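Local coordinates for SVP1-like protein 2 (Kluyveromyces lactis, PDB 4V16) that probably binds phosphatidylinositol 3,5-bisphosphate through its beta-propeller and so associates with membranes, as a member of the WD-repeat PROPPIN family, at residues Asp223-Ile228 / Ser243-Leu248; Arg216-Gly221 / His249-Phe254. All coordinates share one frame; numbering follows the deposited sequence.

In the fold
The two contacts lie on the same side of the chain's centre, their own centres about 14 Å apart, and both use strand 247-252. Along the chain the order is 216-221, 223-228, 243-248, 249-254, so contact 2 encloses contact 1. Contact 1 falls within one four-stranded blade and its entry loop, all in the second annotated WD repeat, whereas contact 2 joins that blade to the outermost strand, 214-219, of the preceding one. Arg220 connects them, pairing with Asp223 and packing near Ser243. Residues 218-221 read FRRG, the phosphoinositide-binding signature of PROPPINs, so contact 2 includes that motif and contact 1 adjoins it through Arg220.

Contact 1 of 2, residues Asp223-Ile228 / Ser243-Leu248; sequences DRTSII and SDKWTL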
ATOM      1  N   ASP A 223      13.156  -6.799 -19.836  1.00 43.28           N
ATOM      2  CA  ASP A 223      13.069  -8.105 -19.196  1.00 38.01           C
ATOM      3  C   ASP A 223      11.949  -8.129 -18.163  1.00 42.53           C
ATOM      4  O   ASP A 223      11.538  -7.088 -17.649  1.00 47.01           O
ATOM      5  CB  ASP A 223      14.406  -8.486 -18.547  1.00 48.37           C
ATOM      6  CG  ASP A 223      15.032  -7.342 -17.764  1.00 56.98           C
ATOM      7  OD1 ASP A 223      14.288  -6.499 -17.221  1.00 52.90           O
ATOM      8  OD2 ASP A 223      16.279  -7.290 -17.697  1.00 61.80           O
ATOM      9  N   ARG A 224      11.455  -9.326 -17.868  1.00 46.25           N
ATOM     10  CA  ARG A 224      10.343  -9.493 -16.943  1.00 37.47           C
ATOM     11  C   ARG A 224      10.819  -9.546 -15.496  1.00 40.03           C
ATOM     12  O   ARG A 224      11.820 -10.190 -15.178  1.00 35.47           O
ATOM     13  CB  ARG A 224       9.558 -10.759 -17.286  1.00 37.96           C
ATOM     14  CG  ARG A 224       8.778 -10.655 -18.584  1.00 45.76           C
ATOM     15  CD  ARG A 224       8.151 -11.984 -18.970  1.00 42.05           C
ATOM     16  NE  ARG A 224       9.160 -13.007 -19.228  1.00 46.37           N
ATOM     17  CZ  ARG A 224       8.891 -14.235 -19.662  1.00 47.91           C
ATOM     18  NH1 ARG A 224       7.638 -14.605 -19.891  1.00 50.06           N
ATOM     19  NH2 ARG A 224       9.879 -15.095 -19.867  1.00 43.36           N
ATOM     20  N   THR A 225      10.083  -8.857 -14.629  1.00 42.84           N
ATOM     21  CA  THR A 225      10.390  -8.801 -13.206  1.00 37.71           C
ATOM     22  C   THR A 225       9.101  -8.772 -12.402  1.00 35.14           C
ATOM     23  O   THR A 225       8.054  -8.373 -12.911  1.00 38.17           O
ATOM     24  CB  THR A 225      11.220  -7.552 -12.850  1.00 40.56           C
ATOM     25  OG1 THR A 225      10.538  -6.377 -13.305  1.00 39.73           O
ATOM     26  CG2 THR A 225      12.604  -7.615 -13.483  1.00 45.50           C
ATOM     27  N   SER A 226       9.176  -9.199 -11.147  1.00 35.82           N
ATOM     28  CA  SER A 226       8.060  -9.036 -10.228  1.00 39.29           C
ATOM     29  C   SER A 226       8.189  -7.683  -9.537  1.00 36.26           C
ATOM     30  O   SER A 226       9.263  -7.322  -9.056  1.00 33.20           O
ATOM     31  CB  SER A 226       8.018 -10.169  -9.201  1.00 34.27           C
ATOM     32  OG  SER A 226       9.206 -10.206  -8.431  1.00 57.76           O
ATOM     33  N   ILE A 227       7.090  -6.938  -9.502  1.00 38.01           N
ATOM     34  CA  ILE A 227       7.085  -5.599  -8.927  1.00 32.85           C
ATOM     35  C   ILE A 227       6.753  -5.648  -7.438  1.00 29.33           C
ATOM     36  O   ILE A 227       5.722  -6.187  -7.037  1.00 40.46           O
ATOM     37  CB  ILE A 227       6.088  -4.697  -9.672  1.00 28.67           C
ATOM     38  CG1 ILE A 227       6.624  -4.404 -11.076  1.00 30.25           C
ATOM     39  CG2 ILE A 227       5.857  -3.390  -8.923  1.00 29.29           C
ATOM     40  CD1 ILE A 227       5.577  -3.913 -12.044  1.00 44.54           C
ATOM     41  N   ILE A 228       7.635  -5.071  -6.629  1.00 28.70           N
ATOM     42  CA  ILE A 228       7.534  -5.158  -5.177  1.00 27.86           C
ATOM     43  C   ILE A 228       6.565  -4.129  -4.607  1.00 30.28           C
ATOM     44  O   ILE A 228       5.783  -4.443  -3.709  1.00 38.02           O
ATOM     45  CB  ILE A 228       8.908  -4.962  -4.509  1.00 29.09           C
ATOM     46  CG1 ILE A 228       9.951  -5.897  -5.131  1.00 29.13           C
ATOM     47  CG2 ILE A 228       8.812  -5.191  -3.005  1.00 30.12           C
ATOM     48  CD1 ILE A 228       9.589  -7.366  -5.068  1.00 26.12           C
ATOM     49  N   SER A 243      11.245  -2.883  -8.377  1.00 32.94           N
ATOM     50  CA  SER A 243      11.152  -4.251  -8.877  1.00 31.54           C
ATOM     51  C   SER A 243      12.015  -5.194  -8.050  1.00 31.54           C
ATOM     52  O   SER A 243      12.781  -4.751  -7.195  1.00 29.73           O
ATOM     53  CB  SER A 243      11.581  -4.311 -10.341  1.00 34.26           C
ATOM     54  OG  SER A 243      12.903  -3.824 -10.493  1.00 35.43           O
ATOM     55  N   ASP A 244      11.898  -6.493  -8.312  1.00 38.26           N
ATOM     56  CA  ASP A 244      12.732  -7.476  -7.630  1.00 35.12           C
ATOM     57  C   ASP A 244      14.158  -7.431  -8.185  1.00 34.10           C
ATOM     58  O   ASP A 244      15.056  -8.092  -7.665  1.00 37.04           O
ATOM     59  CB  ASP A 244      12.136  -8.885  -7.755  1.00 35.07           C
ATOM     60  CG  ASP A 244      12.130  -9.405  -9.182  1.00 41.01           C
ATOM     61  OD1 ASP A 244      12.423  -8.630 -10.114  1.00 43.49           O
ATOM     62  OD2 ASP A 244      11.816 -10.600  -9.372  1.00 41.11           O
ATOM     63  N   LYS A 245      14.351  -6.655  -9.251  1.00 37.23           N
ATOM     64  CA  LYS A 245      15.690  -6.268  -9.697  1.00 32.95           C
ATOM     65  C   LYS A 245      16.314  -5.312  -8.686  1.00 33.48           C
ATOM     66  O   LYS A 245      17.523  -5.088  -8.694  1.00 32.74           O
ATOM     67  CB  LYS A 245      15.640  -5.594 -11.068  1.00 39.36           C
ATOM     68  CG  LYS A 245      16.022  -6.467 -12.246  1.00 39.44           C
ATOM     69  CD  LYS A 245      16.413  -5.588 -13.424  1.00 53.44           C
ATOM     70  CE  LYS A 245      16.484  -6.361 -14.726  1.00 65.89           C
ATOM     71  NZ  LYS A 245      16.908  -5.478 -15.851  1.00 62.09           N
ATOM     72  N   TRP A 246      15.464  -4.740  -7.835  1.00 35.59           N
ATOM     73  CA  TRP A 246      15.873  -3.791  -6.805  1.00 32.04           C
ATOM     74  C   TRP A 246      16.418  -2.520  -7.439  1.00 30.86           C
ATOM     75  O   TRP A 246      17.466  -2.002  -7.056  1.00 32.97           O
ATOM     76  CB  TRP A 246      16.887  -4.427  -5.857  1.00 31.42           C
ATOM     77  CG  TRP A 246      16.338  -5.671  -5.262  1.00 34.28           C
ATOM     78  CD1 TRP A 246      16.831  -6.933  -5.387  1.00 33.75           C
ATOM     79  CD2 TRP A 246      15.153  -5.777  -4.468  1.00 35.24           C
ATOM     80  NE1 TRP A 246      16.033  -7.822  -4.709  1.00 35.56           N
ATOM     81  CE2 TRP A 246      14.993  -7.135  -4.136  1.00 36.28           C
ATOM     82  CE3 TRP A 246      14.211  -4.854  -4.000  1.00 33.90           C
ATOM     83  CZ2 TRP A 246      13.936  -7.593  -3.356  1.00 40.08           C
ATOM     84  CZ3 TRP A 246      13.161  -5.311  -3.227  1.00 34.78           C
ATOM     85  CH2 TRP A 246      13.031  -6.668  -2.913  1.00 36.90           C
ATOM     86  N   THR A 247      15.668  -2.035  -8.423  1.00 33.73           N
ATOM     87  CA  THR A 247      15.885  -0.727  -9.016  1.00 30.89           C
ATOM     88  C   THR A 247      14.677   0.150  -8.705  1.00 31.40           C
ATOM     89  O   THR A 247      13.534  -0.261  -8.919  1.00 27.78           O
ATOM     90  CB  THR A 247      16.085  -0.817 -10.543  1.00 33.37           C
ATOM     91  OG1 THR A 247      17.185  -1.688 -10.836  1.00 34.14           O
ATOM     92  CG2 THR A 247      16.354   0.560 -11.138  1.00 29.45           C
ATOM     93  N   LEU A 248      14.932   1.347  -8.184  1.00 30.44           N
ATOM     94  CA  LEU A 248      13.873   2.316  -7.925  1.00 25.40           C
ATOM     95  C   LEU A 248      13.619   3.155  -9.174  1.00 25.88           C
ATOM     96  O   LEU A 248      14.511   3.859  -9.646  1.00 28.23           O
ATOM     97  CB  LEU A 248      14.241   3.213  -6.741  1.00 28.35           C
ATOM     98  CG  LEU A 248      13.305   4.389  -6.435  1.00 29.87           C
ATOM     99  CD1 LEU A 248      11.900   3.902  -6.125  1.00 25.44           C
ATOM    100  CD2 LEU A 248      13.853   5.216  -5.281  1.00 25.61           C
TER
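Asp244 OD2 takes two weak hydrogen bonds from Ser226: its OG donates over 2.8 Å and its backbone N over 3.5 Å. The pairing is reciprocal, because the backbone N of Asp244 gives a bond of 2.9 Å to Ser226 O. With chi1 at 66°, CG of Asp244 stands between its own backbone N and carbonyl carbon, which sets CG on the side of Ser226, within 3.1 Å of its OG. An alanine at Asp244 would probably leave the Ser226 hydroxyl and amide N without this acceptor, freeing the hydroxyl to turn, although the bond from the backbone N could persist. A salt bridge joins the segments further along, where Asp223 and Lys245 meet tip to tip: NZ lies 2.7 Å from OD2, on the syn lone pair. The lysine chain, extended beyond CG, crosses Thr225 at about a right angle, with its CG 3.8 Å from Thr225 CG2. Asp223 is shared, for its OD1 forms another salt bridge with Arg220. The apolar side is carried by Ile228, whose CG1 touches Trp246 CZ3 at 3.8 Å, approaching the indole obliquely, while its CD1 packs against Asp244 CB. The backbones meet at one antiparallel bridge, Ile227 with Ser243, a non-hydrogen-bonded pair with CA atoms 4.3 Å apart. A type I turn from Ser243 to Trp246, closed by Trp246 N to Ser243 O (2.8 Å), then reverses the chain. The whole is a turn between the second and third strands of a WD-repeat propeller blade, tied to the loop that leads into the blade's first strand.

Contact 2 of 2, residues Arg216-Gly221 / His249-Phe254; sequences REFRRG and HVFEVF
The Phe218 and Phe251 side chains run antiparallel past one another, their ring planes inclined at 34° and their centroids 5.0 Å apart, an oblique aromatic pair. What lies squarely over the Phe218 ring is Phe251 CB, 3.7 Å from the centroid and almost on the ring normal, a CH-pi contact. In return Phe218 CB approaches Phe251 CD1 obliquely at 3.7 Å. The edges of both rings meet backbone: Glu252 O lies near the plane of the Phe218 ring, and Arg219 O and Arg220 CA lie near that of Phe251.

A second pair is turned quite differently. Arg220 CG sits over one face of the His249 imidazole, 3.9 Å from its centroid, offset toward the NE2-CD2 rim. Since CG is anti to the backbone N (chi1 -178°), the methylene projects across the ring, and the bends further out leave the guanidinium plane 78° from the imidazole. His249 NE2 comes near that guanidinium at its edge, 4.1 Å from NH1. The guanidinium is held from elsewhere, by a salt bridge to Asp223 and a hydrogen bond from NE to Gly201 O.

The Phe218 and Phe251 CA atoms are 7.5 Å apart, too far for neighbours in one sheet, so side chains make this join. Strand 214-219 is the outermost of its blade and strand 247-252 the third of the next. Around them, Phe218 also touches Val206 of strand 203-208, and Phe251 reaches Ile204 of that strand and Val241 of strand 238-243.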
ATOM      1  N   ARG A 216      -2.280   6.545 -19.340  1.00 39.88           N
ATOM      2  CA  ARG A 216      -0.880   6.400 -19.718  1.00 40.01           C
ATOM      3  C   ARG A 216      -0.400   4.956 -19.638  1.00 37.68           C
ATOM      4  O   ARG A 216      -0.991   4.126 -18.947  1.00 38.82           O
ATOM      5  CB  ARG A 216       0.003   7.274 -18.827  1.00 42.93           C
ATOM      6  CG  ARG A 216       1.101   8.017 -19.575  1.00 53.07           C
ATOM      7  CD  ARG A 216       1.006   9.510 -19.344  1.00 55.52           C
ATOM      8  NE  ARG A 216      -0.327  10.033 -19.645  1.00 74.22           N
ATOM      9  CZ  ARG A 216      -0.653  11.324 -19.628  1.00 81.55           C
ATOM     10  NH1 ARG A 216       0.257  12.243 -19.333  1.00 83.63           N
ATOM     11  NH2 ARG A 216      -1.893  11.700 -19.910  1.00 77.16           N
ATOM     12  N   GLU A 217       0.688   4.679 -20.350  1.00 42.05           N
ATOM     13  CA  GLU A 217       1.301   3.359 -20.364  1.00 37.65           C
ATOM     14  C   GLU A 217       2.816   3.501 -20.305  1.00 35.66           C
ATOM     15  O   GLU A 217       3.438   3.990 -21.248  1.00 41.13           O
ATOM     16  CB  GLU A 217       0.880   2.582 -21.614  1.00 43.82           C
ATOM     17  CG  GLU A 217       1.488   1.189 -21.722  1.00 46.03           C
ATOM     18  CD  GLU A 217       1.039   0.450 -22.971  1.00 59.86           C
ATOM     19  OE1 GLU A 217      -0.160   0.531 -23.315  1.00 62.01           O
ATOM     20  OE2 GLU A 217       1.889  -0.205 -23.613  1.00 63.27           O
ATOM     21  N   PHE A 218       3.398   3.075 -19.188  1.00 39.77           N
ATOM     22  CA  PHE A 218       4.837   3.172 -18.978  1.00 34.98           C
ATOM     23  C   PHE A 218       5.540   1.854 -19.286  1.00 34.48           C
ATOM     24  O   PHE A 218       4.916   0.793 -19.296  1.00 38.54           O
ATOM     25  CB  PHE A 218       5.133   3.592 -17.540  1.00 36.66           C
ATOM     26  CG  PHE A 218       4.545   4.919 -17.163  1.00 37.49           C
ATOM     27  CD1 PHE A 218       5.037   6.090 -17.715  1.00 31.04           C
ATOM     28  CD2 PHE A 218       3.507   4.997 -16.249  1.00 34.46           C
ATOM     29  CE1 PHE A 218       4.499   7.314 -17.370  1.00 33.56           C
ATOM     30  CE2 PHE A 218       2.966   6.218 -15.899  1.00 34.61           C
ATOM     31  CZ  PHE A 218       3.464   7.378 -16.459  1.00 42.22           C
ATOM     32  N   ARG A 219       6.842   1.936 -19.538  1.00 35.82           N
ATOM     33  CA  ARG A 219       7.661   0.759 -19.791  1.00 38.78           C
ATOM     34  C   ARG A 219       8.798   0.702 -18.773  1.00 36.79           C
ATOM     35  O   ARG A 219       9.730   1.506 -18.824  1.00 40.93           O
ATOM     36  CB  ARG A 219       8.204   0.785 -21.220  1.00 41.04           C
ATOM     37  CG  ARG A 219       8.889  -0.498 -21.648  1.00 44.82           C
ATOM     38  CD  ARG A 219       8.619  -0.805 -23.112  1.00 54.24           C
ATOM     39  NE  ARG A 219       9.271  -2.040 -23.539  1.00 67.63           N
ATOM     40  CZ  ARG A 219       8.859  -3.261 -23.209  1.00 68.07           C
ATOM     41  NH1 ARG A 219       7.794  -3.424 -22.434  1.00 59.69           N
ATOM     42  NH2 ARG A 219       9.519  -4.324 -23.648  1.00 67.34           N
ATOM     43  N   ARG A 220       8.710  -0.241 -17.840  1.00 33.82           N
ATOM     44  CA  ARG A 220       9.706  -0.360 -16.781  1.00 37.47           C
ATOM     45  C   ARG A 220      11.036  -0.865 -17.330  1.00 37.83           C
ATOM     46  O   ARG A 220      12.095  -0.372 -16.955  1.00 41.15           O
ATOM     47  CB  ARG A 220       9.212  -1.297 -15.677  1.00 36.77           C
ATOM     48  CG  ARG A 220      10.177  -1.439 -14.499  1.00 39.79           C
ATOM     49  CD  ARG A 220      10.158  -2.841 -13.919  1.00 40.69           C
ATOM     50  NE  ARG A 220      10.474  -3.863 -14.917  1.00 44.09           N
ATOM     51  CZ  ARG A 220      11.705  -4.206 -15.285  1.00 39.57           C
ATOM     52  NH1 ARG A 220      12.761  -3.609 -14.748  1.00 48.03           N
ATOM     53  NH2 ARG A 220      11.880  -5.149 -16.200  1.00 35.57           N
ATOM     54  N   GLY A 221      10.972  -1.856 -18.211  1.00 36.37           N
ATOM     55  CA  GLY A 221      12.167  -2.448 -18.780  1.00 34.14           C
ATOM     56  C   GLY A 221      11.809  -3.506 -19.802  1.00 42.12           C
ATOM     57  O   GLY A 221      10.632  -3.797 -20.010  1.00 49.69           O
ATOM     58  N   HIS A 249      12.403   3.064  -9.706  1.00 30.36           N
ATOM     59  CA  HIS A 249      11.990   3.855 -10.864  1.00 30.64           C
ATOM     60  C   HIS A 249      11.076   5.001 -10.448  1.00 32.83           C
ATOM     61  O   HIS A 249      10.413   4.935  -9.413  1.00 35.74           O
ATOM     62  CB  HIS A 249      11.263   2.982 -11.888  1.00 31.54           C
ATOM     63  CG  HIS A 249      12.085   1.847 -12.412  1.00 34.10           C
ATOM     64  ND1 HIS A 249      12.855   1.950 -13.549  1.00 36.28           N
ATOM     65  CD2 HIS A 249      12.247   0.581 -11.959  1.00 31.86           C
ATOM     66  CE1 HIS A 249      13.463   0.797 -13.772  1.00 38.05           C
ATOM     67  NE2 HIS A 249      13.110  -0.049 -12.822  1.00 41.33           N
ATOM     68  N   VAL A 250      11.044   6.050 -11.265  1.00 35.99           N
ATOM     69  CA  VAL A 250      10.099   7.145 -11.083  1.00 31.69           C
ATOM     70  C   VAL A 250       9.569   7.573 -12.447  1.00 30.11           C
ATOM     71  O   VAL A 250      10.345   7.917 -13.336  1.00 32.04           O
ATOM     72  CB  VAL A 250      10.741   8.348 -10.372  1.00 28.66           C
ATOM     73  CG1 VAL A 250       9.704   9.435 -10.126  1.00 28.01           C
ATOM     74  CG2 VAL A 250      11.376   7.912  -9.058  1.00 28.95           C
ATOM     75  N   PHE A 251       8.250   7.538 -12.606  1.00 30.15           N
ATOM     76  CA  PHE A 251       7.611   7.884 -13.871  1.00 31.15           C
ATOM     77  C   PHE A 251       6.833   9.189 -13.743  1.00 31.87           C
ATOM     78  O   PHE A 251       6.153   9.410 -12.741  1.00 34.65           O
ATOM     79  CB  PHE A 251       6.679   6.756 -14.321  1.00 29.20           C
ATOM     80  CG  PHE A 251       7.358   5.420 -14.443  1.00 31.40           C
ATOM     81  CD1 PHE A 251       7.961   5.037 -15.631  1.00 34.91           C
ATOM     82  CD2 PHE A 251       7.388   4.542 -13.372  1.00 31.21           C
ATOM     83  CE1 PHE A 251       8.585   3.805 -15.746  1.00 30.80           C
ATOM     84  CE2 PHE A 251       8.010   3.310 -13.482  1.00 28.78           C
ATOM     85  CZ  PHE A 251       8.608   2.942 -14.671  1.00 27.26           C
ATOM     86  N   GLU A 252       6.942  10.052 -14.751  1.00 35.12           N
ATOM     87  CA  GLU A 252       6.197  11.308 -14.769  1.00 34.78           C
ATOM     88  C   GLU A 252       4.867  11.096 -15.484  1.00 36.96           C
ATOM     89  O   GLU A 252       4.804  10.403 -16.498  1.00 37.25           O
ATOM     90  CB  GLU A 252       7.007  12.416 -15.443  1.00 39.37           C
ATOM     91  CG  GLU A 252       6.544  13.812 -15.064  1.00 51.93           C
ATOM     92  CD  GLU A 252       7.505  14.896 -15.514  1.00 59.79           C
ATOM     93  OE1 GLU A 252       8.117  14.742 -16.593  1.00 52.57           O
ATOM     94  OE2 GLU A 252       7.647  15.902 -14.786  1.00 58.66           O
ATOM     95  N   VAL A 253       3.810  11.702 -14.953  1.00 41.88           N
ATOM     96  CA  VAL A 253       2.450  11.362 -15.368  1.00 51.43           C
ATOM     97  C   VAL A 253       1.754  12.228 -16.445  1.00 47.96           C
ATOM     98  O   VAL A 253       0.951  11.668 -17.183  1.00 57.99           O
ATOM     99  CB  VAL A 253       1.535  11.317 -14.125  1.00 55.16           C
ATOM    100  CG1 VAL A 253       0.091  11.006 -14.507  1.00 51.15           C
ATOM    101  CG2 VAL A 253       2.041  10.249 -13.159  1.00 50.18           C
ATOM    102  N   PHE A 254       1.975  13.540 -16.592  1.00 53.50           N
ATOM    103  CA  PHE A 254       2.803  14.423 -15.778  1.00 57.00           C
ATOM    104  C   PHE A 254       1.910  15.152 -14.769  1.00 58.44           C
ATOM    105  O   PHE A 254       2.393  15.873 -13.895  1.00 65.85           O
ATOM    106  CB  PHE A 254       3.557  15.395 -16.713  1.00 65.47           C
ATOM    107  CG  PHE A 254       3.659  16.813 -16.210  1.00 68.38           C
ATOM    108  CD1 PHE A 254       4.659  17.187 -15.324  1.00 71.73           C
ATOM    109  CD2 PHE A 254       2.764  17.777 -16.646  1.00 66.54           C
ATOM    110  CE1 PHE A 254       4.752  18.492 -14.871  1.00 69.37           C
ATOM    111  CE2 PHE A 254       2.853  19.080 -16.198  1.00 64.55           C
ATOM    112  CZ  PHE A 254       3.847  19.439 -15.310  1.00 69.29           C
TER